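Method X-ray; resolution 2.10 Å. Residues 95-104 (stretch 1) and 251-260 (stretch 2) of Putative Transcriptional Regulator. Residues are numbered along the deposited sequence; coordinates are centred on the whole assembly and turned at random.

Stretch 1, residues 95-104: VAQPHLEKLS
Stretch 2 (251-260) VTATDIEQDL

A single histidine organises this contact: the side chain of His 99 enters a hole formed by Thr 252, Asp 255, Ile 256 and Asp 259, and there makes the sole direct hydrogen bond between the two stretches. Its NE2 donates to Asp 259 OD2 at 2.7 Å, with an N-H...acceptor angle of 159° and the carboxylate oxygen near the ring plane. One ring face lies against the backbone of Asp 255 and Ile 256. His 99 has chi1 -63° (m) and chi2 -67°; Asp 259 has chi1 -87° (m) and chi2 -4°.

Both stretches are helical throughout and belong to longer helices. They run nearly antiparallel, at 157°, with axes approaching to 9.3 Å. The CA register pairs Val 95 with Leu 260 (6.4 Å), Ala 96 with Ile 256 (5.7 Å) and His 99 with Thr 252 (6.3 Å). The first helix kinks at Pro 98, whose nitrogen carries no hydrogen to bond the preceding turn.

Small and branched side chains make the other direct contacts. Val 95 (t) places CG1 3.5 Å from Asp 259 CB, while its CG2 lies 4.3 Å from Leu 260 CD1. Ile 256 (m, t) points its CA-to-CB bond sideways, yet its CD1 reaches Ala 96 CB at 4.0 Å and Leu 100 CD2 at 4.3 Å; its CG1 packs 3.6 Å from His 99 CB. Farther along, Leu 103 (t, p) brings CB within 3.6 Å of OG1 of Thr 252 (m).

Three waters extend the polar network. One donates to Val 95 O and Asp 259 OD2, both at 2.9 Å. Another links His 99 O to Thr 252 OG1, each 2.9 Å away. The third lies 3.0 Å from His 99 ND1 and donates to Asp 255 OD2 at 2.5 Å, so ND1 reaches Asp 255 through water while NE2 bonds Asp 259 directly.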

# COMPACT_ATOMS: atom_id res chain seq x y z
N VAL A 95 3.24 -3.91 8.75
CA VAL A 95 3.07 -5.11 7.92
C VAL A 95 3.69 -6.34 8.63
O VAL A 95 3.05 -7.41 8.75
CB VAL A 95 3.66 -4.92 6.51
CG1 VAL A 95 3.78 -6.28 5.79
CG2 VAL A 95 2.80 -3.87 5.66
N ALA A 96 4.90 -6.16 9.15
CA ALA A 96 5.65 -7.20 9.87
C ALA A 96 5.04 -7.67 11.17
O ALA A 96 5.04 -8.85 11.43
CB ALA A 96 7.07 -6.72 10.10
N GLN A 97 4.52 -6.76 12.00
CA GLN A 97 4.00 -7.13 13.34
C GLN A 97 3.15 -8.42 13.45
O GLN A 97 3.51 -9.30 14.21
CB GLN A 97 3.34 -5.93 14.07
CG GLN A 97 3.27 -6.07 15.61
CD GLN A 97 4.66 -6.16 16.26
OE1 GLN A 97 5.60 -5.49 15.83
NE2 GLN A 97 4.78 -6.93 17.30
N PRO A 98 2.01 -8.53 12.72
CA PRO A 98 1.21 -9.73 12.92
C PRO A 98 1.99 -11.02 12.56
O PRO A 98 1.74 -12.07 13.13
CB PRO A 98 -0.01 -9.55 12.00
CG PRO A 98 0.18 -8.28 11.28
CD PRO A 98 1.42 -7.58 11.74
N HIS A 99 2.95 -10.91 11.67
CA HIS A 99 3.72 -12.05 11.26
C HIS A 99 4.75 -12.41 12.32
O HIS A 99 4.95 -13.54 12.57
CB HIS A 99 4.37 -11.81 9.91
CG HIS A 99 3.40 -11.61 8.80
ND1 HIS A 99 2.58 -12.60 8.35
CD2 HIS A 99 3.11 -10.53 8.07
CE1 HIS A 99 1.82 -12.14 7.38
NE2 HIS A 99 2.13 -10.88 7.20
N LEU A 100 5.34 -11.42 12.94
CA LEU A 100 6.21 -11.67 14.12
C LEU A 100 5.44 -12.28 15.24
O LEU A 100 5.95 -13.17 15.93
CB LEU A 100 6.86 -10.38 14.62
CG LEU A 100 7.81 -9.73 13.61
CD1 LEU A 100 8.53 -8.53 14.30
CD2 LEU A 100 8.79 -10.73 12.97
N GLU A 101 4.20 -11.81 15.45
CA GLU A 101 3.40 -12.33 16.56
C GLU A 101 3.13 -13.80 16.34
O GLU A 101 3.28 -14.57 17.28
CB GLU A 101 2.07 -11.61 16.76
CG GLU A 101 2.19 -10.18 17.26
CD GLU A 101 2.62 -10.06 18.74
OE1 GLU A 101 2.52 -11.03 19.57
OE2 GLU A 101 3.07 -8.94 19.06
N LYS A 102 2.75 -14.20 15.13
CA LYS A 102 2.52 -15.62 14.80
C LYS A 102 3.79 -16.44 14.96
O LYS A 102 3.74 -17.51 15.54
CB LYS A 102 1.90 -15.82 13.40
CG LYS A 102 0.51 -15.14 13.27
CD LYS A 102 -0.16 -15.14 11.84
CE LYS A 102 -1.15 -13.90 11.62
NZ LYS A 102 -0.70 -12.79 10.56
N LEU A 103 4.92 -15.94 14.46
CA LEU A 103 6.18 -16.66 14.54
C LEU A 103 6.55 -16.89 16.01
O LEU A 103 6.75 -18.00 16.45
CB LEU A 103 7.30 -15.89 13.80
CG LEU A 103 8.69 -16.54 13.87
CD1 LEU A 103 8.65 -18.05 13.35
CD2 LEU A 103 9.79 -15.74 13.15
N SER A 104 6.64 -15.81 16.77
CA SER A 104 6.98 -15.89 18.19
C SER A 104 6.09 -16.82 18.99
O SER A 104 6.57 -17.54 19.88
CB SER A 104 7.08 -14.52 18.82
OG SER A 104 8.39 -13.98 18.55
N VAL A 251 9.57 -19.03 6.25
CA VAL A 251 8.17 -18.84 5.87
C VAL A 251 7.68 -17.45 6.32
O VAL A 251 6.95 -16.80 5.59
CB VAL A 251 7.28 -20.00 6.37
CG1 VAL A 251 5.82 -19.71 6.07
CG2 VAL A 251 7.67 -21.35 5.65
N THR A 252 8.10 -17.00 7.49
CA THR A 252 7.70 -15.69 7.99
C THR A 252 8.25 -14.61 7.08
O THR A 252 7.54 -13.70 6.74
CB THR A 252 8.20 -15.52 9.46
OG1 THR A 252 7.52 -16.48 10.26
CG2 THR A 252 7.90 -14.12 10.00
N ALA A 253 9.52 -14.72 6.69
CA ALA A 253 10.14 -13.75 5.83
C ALA A 253 9.31 -13.63 4.55
O ALA A 253 9.00 -12.54 4.14
CB ALA A 253 11.56 -14.19 5.48
N THR A 254 8.96 -14.76 3.93
CA THR A 254 8.21 -14.74 2.69
C THR A 254 6.76 -14.17 2.86
O THR A 254 6.25 -13.39 2.03
CB THR A 254 8.23 -16.14 2.00
OG1 THR A 254 7.42 -17.06 2.74
CG2 THR A 254 9.60 -16.72 1.96
N ASP A 255 6.10 -14.55 3.94
CA ASP A 255 4.81 -13.93 4.27
C ASP A 255 4.88 -12.41 4.39
O ASP A 255 3.95 -11.73 3.97
CB ASP A 255 4.29 -14.45 5.62
CG ASP A 255 3.94 -15.93 5.59
OD1 ASP A 255 3.83 -16.51 4.49
OD2 ASP A 255 3.74 -16.49 6.69
N ILE A 256 5.93 -11.90 5.02
CA ILE A 256 6.10 -10.45 5.20
C ILE A 256 6.37 -9.77 3.83
O ILE A 256 5.73 -8.76 3.47
CB ILE A 256 7.24 -10.10 6.26
CG1 ILE A 256 6.81 -10.52 7.66
CG2 ILE A 256 7.57 -8.58 6.28
CD1 ILE A 256 7.90 -10.35 8.76
N GLU A 257 7.26 -10.37 3.04
CA GLU A 257 7.53 -9.94 1.66
C GLU A 257 6.27 -9.80 0.82
O GLU A 257 6.12 -8.83 0.10
CB GLU A 257 8.39 -10.97 0.92
CG GLU A 257 9.80 -10.84 1.34
CD GLU A 257 10.73 -11.79 0.58
OE1 GLU A 257 10.23 -12.74 -0.07
OE2 GLU A 257 11.94 -11.59 0.66
N GLN A 258 5.42 -10.81 0.91
CA GLN A 258 4.27 -10.88 0.03
C GLN A 258 3.31 -9.77 0.44
O GLN A 258 2.77 -9.11 -0.42
CB GLN A 258 3.56 -12.21 0.15
CG GLN A 258 4.34 -13.34 -0.44
CD GLN A 258 3.52 -14.60 -0.53
OE1 GLN A 258 2.33 -14.63 -0.16
NE2 GLN A 258 4.15 -15.65 -1.03
N ASP A 259 3.13 -9.56 1.74
CA ASP A 259 2.23 -8.48 2.22
C ASP A 259 2.78 -7.11 1.87
O ASP A 259 2.05 -6.16 1.57
CB ASP A 259 2.01 -8.59 3.76
CG ASP A 259 0.85 -9.54 4.13
OD1 ASP A 259 0.18 -10.05 3.20
OD2 ASP A 259 0.57 -9.71 5.32
N LEU A 260 4.08 -6.99 1.95
CA LEU A 260 4.69 -5.69 1.72
C LEU A 260 4.50 -5.36 0.25
O LEU A 260 4.25 -4.22 -0.10
CB LEU A 260 6.16 -5.76 2.07
CG LEU A 260 7.02 -4.54 2.35
CD1 LEU A 260 6.50 -3.68 3.56
CD2 LEU A 260 8.43 -5.13 2.65
O HOH W 1 0.54 -7.76 7.43
O HOH W 2 4.72 -15.83 10.77
O HOH W 3 3.00 -15.49 8.88